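Local coordinates for protein arginyl-trna synthetase (Thermus thermophilus, PDB 1IQ0) that probably attaches L-arginine to tRNA(Arg) at the expense of ATP, acting as a monomeric aminoacyl-tRNA synthetase of class I, at residues F98-G103 / G140-V145; V275-P280 / D287-L292; P493-A498 / R563-S568. One frame throughout, in Å; residues are numbered along the deposited sequence.

Contact 1: F98-G103 / G140-V145; sequences FPRRPG and GREVLV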
# COMPACT_ATOMS: atom_id res chain seq x y z
N PHE A 98 -8.52 -3.53 14.18
CA PHE A 98 -8.76 -4.87 14.70
C PHE A 98 -7.73 -5.26 15.76
O PHE A 98 -6.72 -4.57 15.94
CB PHE A 98 -8.75 -5.87 13.55
CG PHE A 98 -9.79 -5.60 12.51
CD1 PHE A 98 -9.65 -4.53 11.63
CD2 PHE A 98 -10.93 -6.38 12.43
CE1 PHE A 98 -10.64 -4.25 10.69
CE2 PHE A 98 -11.93 -6.11 11.49
CZ PHE A 98 -11.78 -5.04 10.62
N PRO A 99 -7.98 -6.36 16.49
CA PRO A 99 -7.05 -6.83 17.53
C PRO A 99 -5.64 -7.01 16.98
O PRO A 99 -5.46 -7.51 15.86
CB PRO A 99 -7.67 -8.15 17.96
CG PRO A 99 -9.13 -7.91 17.77
CD PRO A 99 -9.17 -7.22 16.43
N ARG A 100 -4.64 -6.62 17.76
CA ARG A 100 -3.26 -6.76 17.34
C ARG A 100 -2.81 -8.22 17.35
O ARG A 100 -3.07 -8.96 18.31
CB ARG A 100 -2.34 -5.94 18.24
CG ARG A 100 -0.85 -6.29 18.11
CD ARG A 100 -0.33 -6.08 16.69
NE ARG A 100 0.01 -4.69 16.41
CZ ARG A 100 1.02 -4.04 16.97
NH1 ARG A 100 1.80 -4.65 17.85
NH2 ARG A 100 1.25 -2.77 16.66
N ARG A 101 -2.15 -8.62 16.28
CA ARG A 101 -1.61 -9.97 16.14
C ARG A 101 -0.09 -9.81 16.09
O ARG A 101 0.42 -9.03 15.30
CB ARG A 101 -2.12 -10.62 14.85
CG ARG A 101 -3.55 -11.12 14.93
CD ARG A 101 -4.05 -11.54 13.56
NE ARG A 101 -4.32 -10.38 12.71
CZ ARG A 101 -4.52 -10.44 11.40
NH1 ARG A 101 -4.48 -11.61 10.77
NH2 ARG A 101 -4.76 -9.33 10.72
N PRO A 102 0.64 -10.52 16.96
CA PRO A 102 2.10 -10.42 16.96
C PRO A 102 2.73 -10.95 15.68
O PRO A 102 2.11 -11.71 14.94
CB PRO A 102 2.50 -11.24 18.19
CG PRO A 102 1.33 -11.07 19.10
CD PRO A 102 0.17 -11.26 18.15
N GLY A 103 3.98 -10.55 15.42
CA GLY A 103 4.66 -10.99 14.22
C GLY A 103 4.86 -9.85 13.24
O GLY A 103 3.92 -9.40 12.60
N GLY A 140 -4.66 -5.12 12.06
CA GLY A 140 -4.14 -5.88 13.18
C GLY A 140 -2.70 -6.34 13.14
O GLY A 140 -2.20 -6.85 14.14
N ARG A 141 -2.02 -6.16 12.01
CA ARG A 141 -0.63 -6.60 11.90
C ARG A 141 0.38 -5.63 12.51
O ARG A 141 0.16 -4.41 12.51
CB ARG A 141 -0.26 -6.85 10.44
CG ARG A 141 -1.20 -7.82 9.71
CD ARG A 141 -1.40 -9.11 10.49
NE ARG A 141 -0.17 -9.89 10.66
CZ ARG A 141 0.39 -10.62 9.70
NH1 ARG A 141 -0.16 -10.68 8.50
NH2 ARG A 141 1.50 -11.30 9.95
N GLU A 142 1.47 -6.19 13.03
CA GLU A 142 2.55 -5.39 13.60
C GLU A 142 3.40 -5.06 12.38
O GLU A 142 4.06 -5.93 11.81
CB GLU A 142 3.36 -6.21 14.61
CG GLU A 142 4.48 -5.42 15.25
CD GLU A 142 5.28 -6.23 16.25
OE1 GLU A 142 6.20 -5.66 16.87
OE2 GLU A 142 5.00 -7.43 16.41
N VAL A 143 3.37 -3.79 11.98
CA VAL A 143 4.06 -3.34 10.78
C VAL A 143 5.25 -2.40 10.97
O VAL A 143 5.23 -1.51 11.82
CB VAL A 143 3.04 -2.64 9.83
CG1 VAL A 143 3.73 -2.12 8.57
CG2 VAL A 143 1.93 -3.61 9.48
N LEU A 144 6.27 -2.61 10.15
CA LEU A 144 7.46 -1.77 10.17
C LEU A 144 7.79 -1.43 8.72
O LEU A 144 7.77 -2.30 7.85
CB LEU A 144 8.64 -2.49 10.82
CG LEU A 144 8.58 -2.69 12.33
CD1 LEU A 144 9.85 -3.43 12.78
CD2 LEU A 144 8.47 -1.34 13.05
N VAL A 145 8.07 -0.16 8.47
CA VAL A 145 8.40 0.31 7.12
C VAL A 145 9.90 0.59 7.01
O VAL A 145 10.46 1.37 7.78
CB VAL A 145 7.59 1.58 6.78
CG1 VAL A 145 8.08 2.20 5.48
CG2 VAL A 145 6.11 1.23 6.66
O HOH W 1 -1.87 -3.26 14.80
O HOH W 2 1.38 -8.98 12.98
O HOH W 3 1.98 -12.37 12.48
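F98 and P99 pass over G140, where the chain leaves helix 120-138 in a Schellman motif just ahead of strand 141-149. This is the edge of a beta-alpha-beta crossover in the synthetase catalytic domain: 98-103 leads into strand 104-108, which runs parallel to and beside 141-149. P99 O sits 3.4 Å from G140 CA, on the side where a side chain would otherwise project. R100 then curls back, its chain bent at chi2 and chi3, and lays one guanidinium face over E142, with E142 CA 3.8 Å above the plane. The guanidinium and carboxylate planes are only 4° apart, yet R100 NH1 and E142 OE2 stay 4.5 Å apart, the oxygen well out of the guanidinium plane, so any attraction is probably of charges only, with no N-H pointing at it. Next, R101 N gives G140 O a nearly straight hydrogen bond of 2.8 Å. The R101 side chain crosses that of R141, whose CD lies 3.4 Å above the R101 guanidinium. Both arginines find polar partners beyond the segments: R101 NH2 bonds A139 O and R141 NH1 makes a salt bridge to E348. P102 O reaches R141 NH2 through a water. At G103 the backbone N makes a weak bond to E142 OE2, and a second water joins R101 O and G103 O while accepting from R141 NE (2.9 Å) and E142 N (2.8 Å).

Contact 2: V275-P280 / D287-L292; sequences VMDASP and DPFFVL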
# COMPACT_ATOMS: atom_id res chain seq x y z
N VAL A 275 27.17 -21.38 -7.62
CA VAL A 275 25.80 -21.36 -8.07
C VAL A 275 24.84 -22.05 -7.11
O VAL A 275 25.23 -22.91 -6.32
CB VAL A 275 25.70 -22.02 -9.46
CG1 VAL A 275 26.14 -23.47 -9.38
CG2 VAL A 275 24.29 -21.91 -9.99
N MET A 276 23.57 -21.66 -7.19
CA MET A 276 22.51 -22.23 -6.37
C MET A 276 21.54 -22.96 -7.30
O MET A 276 20.97 -22.35 -8.21
CB MET A 276 21.76 -21.12 -5.62
CG MET A 276 20.68 -21.65 -4.69
SD MET A 276 19.63 -20.35 -4.01
CE MET A 276 20.75 -19.59 -2.86
N ASP A 277 21.36 -24.25 -7.07
CA ASP A 277 20.44 -25.04 -7.88
C ASP A 277 19.06 -24.95 -7.25
O ASP A 277 18.80 -25.56 -6.21
CB ASP A 277 20.90 -26.51 -7.93
CG ASP A 277 19.96 -27.40 -8.74
OD1 ASP A 277 20.13 -28.63 -8.70
OD2 ASP A 277 19.05 -26.87 -9.42
N ALA A 278 18.18 -24.17 -7.87
CA ALA A 278 16.82 -23.98 -7.35
C ALA A 278 15.81 -25.04 -7.81
O ALA A 278 14.65 -25.00 -7.40
CB ALA A 278 16.32 -22.59 -7.75
N SER A 279 16.24 -25.99 -8.63
CA SER A 279 15.31 -27.01 -9.13
C SER A 279 14.63 -27.87 -8.07
O SER A 279 13.46 -28.23 -8.22
CB SER A 279 16.01 -27.92 -10.16
OG SER A 279 17.02 -28.72 -9.58
N PRO A 280 15.33 -28.22 -6.98
CA PRO A 280 14.69 -29.04 -5.95
C PRO A 280 13.55 -28.37 -5.18
O PRO A 280 12.84 -29.03 -4.42
CB PRO A 280 15.86 -29.43 -5.04
CG PRO A 280 16.79 -28.28 -5.18
CD PRO A 280 16.75 -27.98 -6.66
N ASP A 287 16.91 -23.43 -16.89
CA ASP A 287 18.17 -23.39 -16.17
C ASP A 287 17.85 -22.94 -14.75
O ASP A 287 17.57 -21.77 -14.51
CB ASP A 287 19.14 -22.40 -16.83
CG ASP A 287 20.57 -22.59 -16.36
OD1 ASP A 287 20.82 -22.46 -15.14
OD2 ASP A 287 21.44 -22.87 -17.21
N PRO A 288 17.86 -23.89 -13.79
CA PRO A 288 17.56 -23.63 -12.38
C PRO A 288 18.76 -23.13 -11.58
O PRO A 288 18.76 -23.19 -10.35
CB PRO A 288 17.09 -24.99 -11.89
CG PRO A 288 18.04 -25.90 -12.60
CD PRO A 288 18.09 -25.33 -14.02
N PHE A 289 19.77 -22.64 -12.28
CA PHE A 289 20.97 -22.16 -11.61
C PHE A 289 21.10 -20.65 -11.49
O PHE A 289 21.27 -19.94 -12.48
CB PHE A 289 22.21 -22.72 -12.32
CG PHE A 289 22.37 -24.20 -12.18
CD1 PHE A 289 21.45 -25.07 -12.74
CD2 PHE A 289 23.45 -24.73 -11.47
CE1 PHE A 289 21.60 -26.45 -12.59
CE2 PHE A 289 23.60 -26.10 -11.32
CZ PHE A 289 22.68 -26.97 -11.88
N PHE A 290 20.98 -20.16 -10.25
CA PHE A 290 21.13 -18.74 -9.96
C PHE A 290 22.61 -18.59 -9.58
O PHE A 290 23.12 -19.35 -8.75
CB PHE A 290 20.28 -18.33 -8.76
CG PHE A 290 18.81 -18.21 -9.06
CD1 PHE A 290 18.32 -17.13 -9.79
CD2 PHE A 290 17.91 -19.16 -8.58
CE1 PHE A 290 16.95 -17.00 -10.05
CE2 PHE A 290 16.54 -19.04 -8.83
CZ PHE A 290 16.06 -17.96 -9.57
N VAL A 291 23.30 -17.63 -10.18
CA VAL A 291 24.70 -17.43 -9.85
C VAL A 291 24.81 -16.53 -8.63
O VAL A 291 24.18 -15.48 -8.58
CB VAL A 291 25.47 -16.77 -11.02
CG1 VAL A 291 26.93 -16.58 -10.64
CG2 VAL A 291 25.35 -17.64 -12.27
N LEU A 292 25.58 -16.96 -7.63
CA LEU A 292 25.78 -16.18 -6.41
C LEU A 292 27.11 -15.44 -6.56
O LEU A 292 27.17 -14.22 -6.36
CB LEU A 292 25.81 -17.10 -5.18
CG LEU A 292 24.53 -17.90 -4.88
CD1 LEU A 292 24.75 -18.82 -3.69
CD2 LEU A 292 23.39 -16.94 -4.59
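V275 and F289 meet because the first torsion of V275 (chi1 62°) puts CG1 between the backbone N and the carbonyl carbon and turns CG2 anti to N, against the neighbouring strand. CG2 then presses on F289 CB at 3.2 Å, a tight contact, while CG1 lies at the edge of the F289 ring. In D277, chi1 of 179° puts CG over one face of that ring, displaced toward its rim (CG 4.2 Å from F289 CZ), and the carboxylate lies 8° from parallel to it. The two segments form a beta hairpin, strands 274-277 and 289-291, in a small antiparallel sheet of the catalytic domain. M276 and F290 are its hydrogen-bonded pair: M276 N to F290 O at 2.8 Å and F290 N to M276 O at 3.0 Å. Where the strands give way to loop, A278 N adds a bond of 2.7 Å to P288 O. On the face of M276 and F290, A278 CB touches the edge of the F290 ring (3.7 Å from CE2), and M276 CE reaches the methyls of L292; helices 361-370 and 301-312 pack against this side. P288 CG comes within 3.5 Å of D277 OD2, and S279 CB also rests on the proline. S279 N and OG both donate to D277 OD2 from the same face of the carboxylate, the backbone bond making an Asx turn. The two donors on one oxygen would be expected to favour the charged form of D277 and to fix its rotation, while the phenyl and proline carbons merely flank it.

Contact 3: P493-A498 / R563-S568; sequences PDLSQA and RELRLS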
# COMPACT_ATOMS: atom_id res chain seq x y z
N PRO A 493 -31.27 7.33 18.34
CA PRO A 493 -31.86 7.12 17.02
C PRO A 493 -33.07 6.22 17.15
O PRO A 493 -33.09 5.32 17.98
CB PRO A 493 -30.74 6.41 16.25
CG PRO A 493 -29.48 6.82 16.98
CD PRO A 493 -29.91 6.77 18.41
N ASP A 494 -34.10 6.46 16.34
CA ASP A 494 -35.27 5.61 16.37
C ASP A 494 -35.19 4.73 15.13
O ASP A 494 -35.68 5.11 14.06
CB ASP A 494 -36.57 6.42 16.36
CG ASP A 494 -37.81 5.54 16.41
OD1 ASP A 494 -37.65 4.29 16.43
OD2 ASP A 494 -38.94 6.09 16.44
N LEU A 495 -34.57 3.57 15.27
CA LEU A 495 -34.39 2.65 14.16
C LEU A 495 -35.67 2.25 13.44
O LEU A 495 -35.64 1.98 12.24
CB LEU A 495 -33.66 1.39 14.64
CG LEU A 495 -32.35 1.61 15.40
CD1 LEU A 495 -31.69 0.27 15.64
CD2 LEU A 495 -31.41 2.51 14.61
N SER A 496 -36.79 2.23 14.15
CA SER A 496 -38.07 1.84 13.54
C SER A 496 -38.57 2.80 12.45
O SER A 496 -39.39 2.42 11.62
CB SER A 496 -39.15 1.70 14.62
OG SER A 496 -39.51 2.97 15.15
N GLN A 497 -38.07 4.04 12.45
CA GLN A 497 -38.50 5.01 11.45
C GLN A 497 -37.65 4.98 10.16
O GLN A 497 -37.87 5.78 9.25
CB GLN A 497 -38.48 6.43 12.04
CG GLN A 497 -39.50 6.66 13.16
CD GLN A 497 -39.61 8.12 13.56
OE1 GLN A 497 -39.94 8.97 12.73
NE2 GLN A 497 -39.33 8.42 14.83
N ALA A 498 -36.72 4.05 10.08
CA ALA A 498 -35.85 3.93 8.91
C ALA A 498 -36.61 3.66 7.61
O ALA A 498 -37.55 2.87 7.59
CB ALA A 498 -34.81 2.83 9.14
N ARG A 563 -34.65 12.13 12.72
CA ARG A 563 -33.53 13.07 12.66
C ARG A 563 -32.31 12.45 13.33
O ARG A 563 -31.22 12.47 12.78
CB ARG A 563 -33.92 14.40 13.35
CG ARG A 563 -32.72 15.30 13.68
CD ARG A 563 -33.13 16.76 13.97
NE ARG A 563 -31.99 17.54 14.46
CZ ARG A 563 -31.82 18.85 14.25
NH1 ARG A 563 -32.71 19.55 13.55
NH2 ARG A 563 -30.76 19.46 14.75
N GLU A 564 -32.51 11.89 14.52
CA GLU A 564 -31.43 11.26 15.26
C GLU A 564 -30.87 10.07 14.46
O GLU A 564 -29.66 9.90 14.36
CB GLU A 564 -31.93 10.77 16.63
CG GLU A 564 -32.26 11.86 17.65
CD GLU A 564 -33.36 12.82 17.20
OE1 GLU A 564 -34.27 12.40 16.46
OE2 GLU A 564 -33.32 14.00 17.61
N LEU A 565 -31.75 9.26 13.89
CA LEU A 565 -31.32 8.12 13.09
C LEU A 565 -30.42 8.56 11.94
O LEU A 565 -29.35 7.99 11.71
CB LEU A 565 -32.52 7.35 12.53
CG LEU A 565 -32.21 6.34 11.43
CD1 LEU A 565 -31.28 5.25 11.94
CD2 LEU A 565 -33.51 5.73 10.93
N ARG A 566 -30.87 9.58 11.20
CA ARG A 566 -30.09 10.07 10.07
C ARG A 566 -28.78 10.71 10.48
O ARG A 566 -27.78 10.59 9.77
CB ARG A 566 -30.93 11.03 9.21
CG ARG A 566 -31.94 10.26 8.37
CD ARG A 566 -32.82 11.13 7.50
NE ARG A 566 -33.71 10.27 6.71
CZ ARG A 566 -34.89 10.64 6.23
NH1 ARG A 566 -35.35 11.87 6.44
NH2 ARG A 566 -35.61 9.76 5.55
N LEU A 567 -28.77 11.38 11.63
CA LEU A 567 -27.54 12.00 12.12
C LEU A 567 -26.50 10.92 12.46
O LEU A 567 -25.32 11.07 12.16
CB LEU A 567 -27.82 12.89 13.33
CG LEU A 567 -28.45 14.26 13.04
CD1 LEU A 567 -28.88 14.93 14.33
CD2 LEU A 567 -27.44 15.13 12.29
N SER A 568 -26.94 9.83 13.10
CA SER A 568 -26.03 8.75 13.46
C SER A 568 -25.52 8.04 12.20
O SER A 568 -24.36 7.62 12.14
CB SER A 568 -26.72 7.73 14.38
OG SER A 568 -26.98 8.30 15.65
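L565 fills the close-packed part of this contact, reaching from helix 562-583 into the curve of loop 493-498. Its CG stands anti to the backbone N (chi1 166°), and from there the two methyls divide the work. CD2 lies against A498, 3.6 Å from CB and equally close to CA, while CD1 meets L495 CD2 at 3.8 Å, the two leucine side chains crossing at about a right angle. P493 adds to the packing: its CB rests 3.6 Å from L565 CA, and its CG comes to 3.2 Å from S568 OG, a hydroxyl hydrogen-bonded to W490 NE1. Helix 84-92 also touches L495, A498 and S568.

The rest of the contact is looser and more polar. E564 touches P493 through CB, 3.7 Å from P493 CA, and its bent chain leads the carboxylate away to bond G561 N. No hydrogen bond joins the two segments; the loop's side-chain polar groups largely pair within the loop or with E560, and the D494 backbone bonds G561. D494 OD1 takes both S496 N and S496 OG (2.6 Å) from one face of its plane, and OD2 receives Q497 NE2, which also bonds E560 O. S496 itself is exposed. An Asx turn at D494 leading into the short 3-10 segment 495-497 thus shapes the connection between helices 470-487 and 500-509, packed on the C-terminal helix of the mainly helical DALR anticodon-binding domain.

How the contacts relate
The three contacts follow one another along the chain without touching. Contacts 1 and 2 both belong to the catalytic domain, their centres 35 Å apart and nearest atoms about 24 Å. Contact 1 sits at the start of the two parallel strands, 104-108 and 141-149, between which the chain carries the predicted HIGH motif, V112 to H122, of the ATP-using active site; contact 2 is a peripheral hairpin. Contact 3 belongs to the anticodon-binding domain, its nearest atoms about 18 Å from contact 1 and its centre 65 Å from that of contact 2, across the molecule. Helix 84-92, which packs on contact 3, precedes contact 1, where F98 in turn touches helix 512-522 of the anticodon-binding domain.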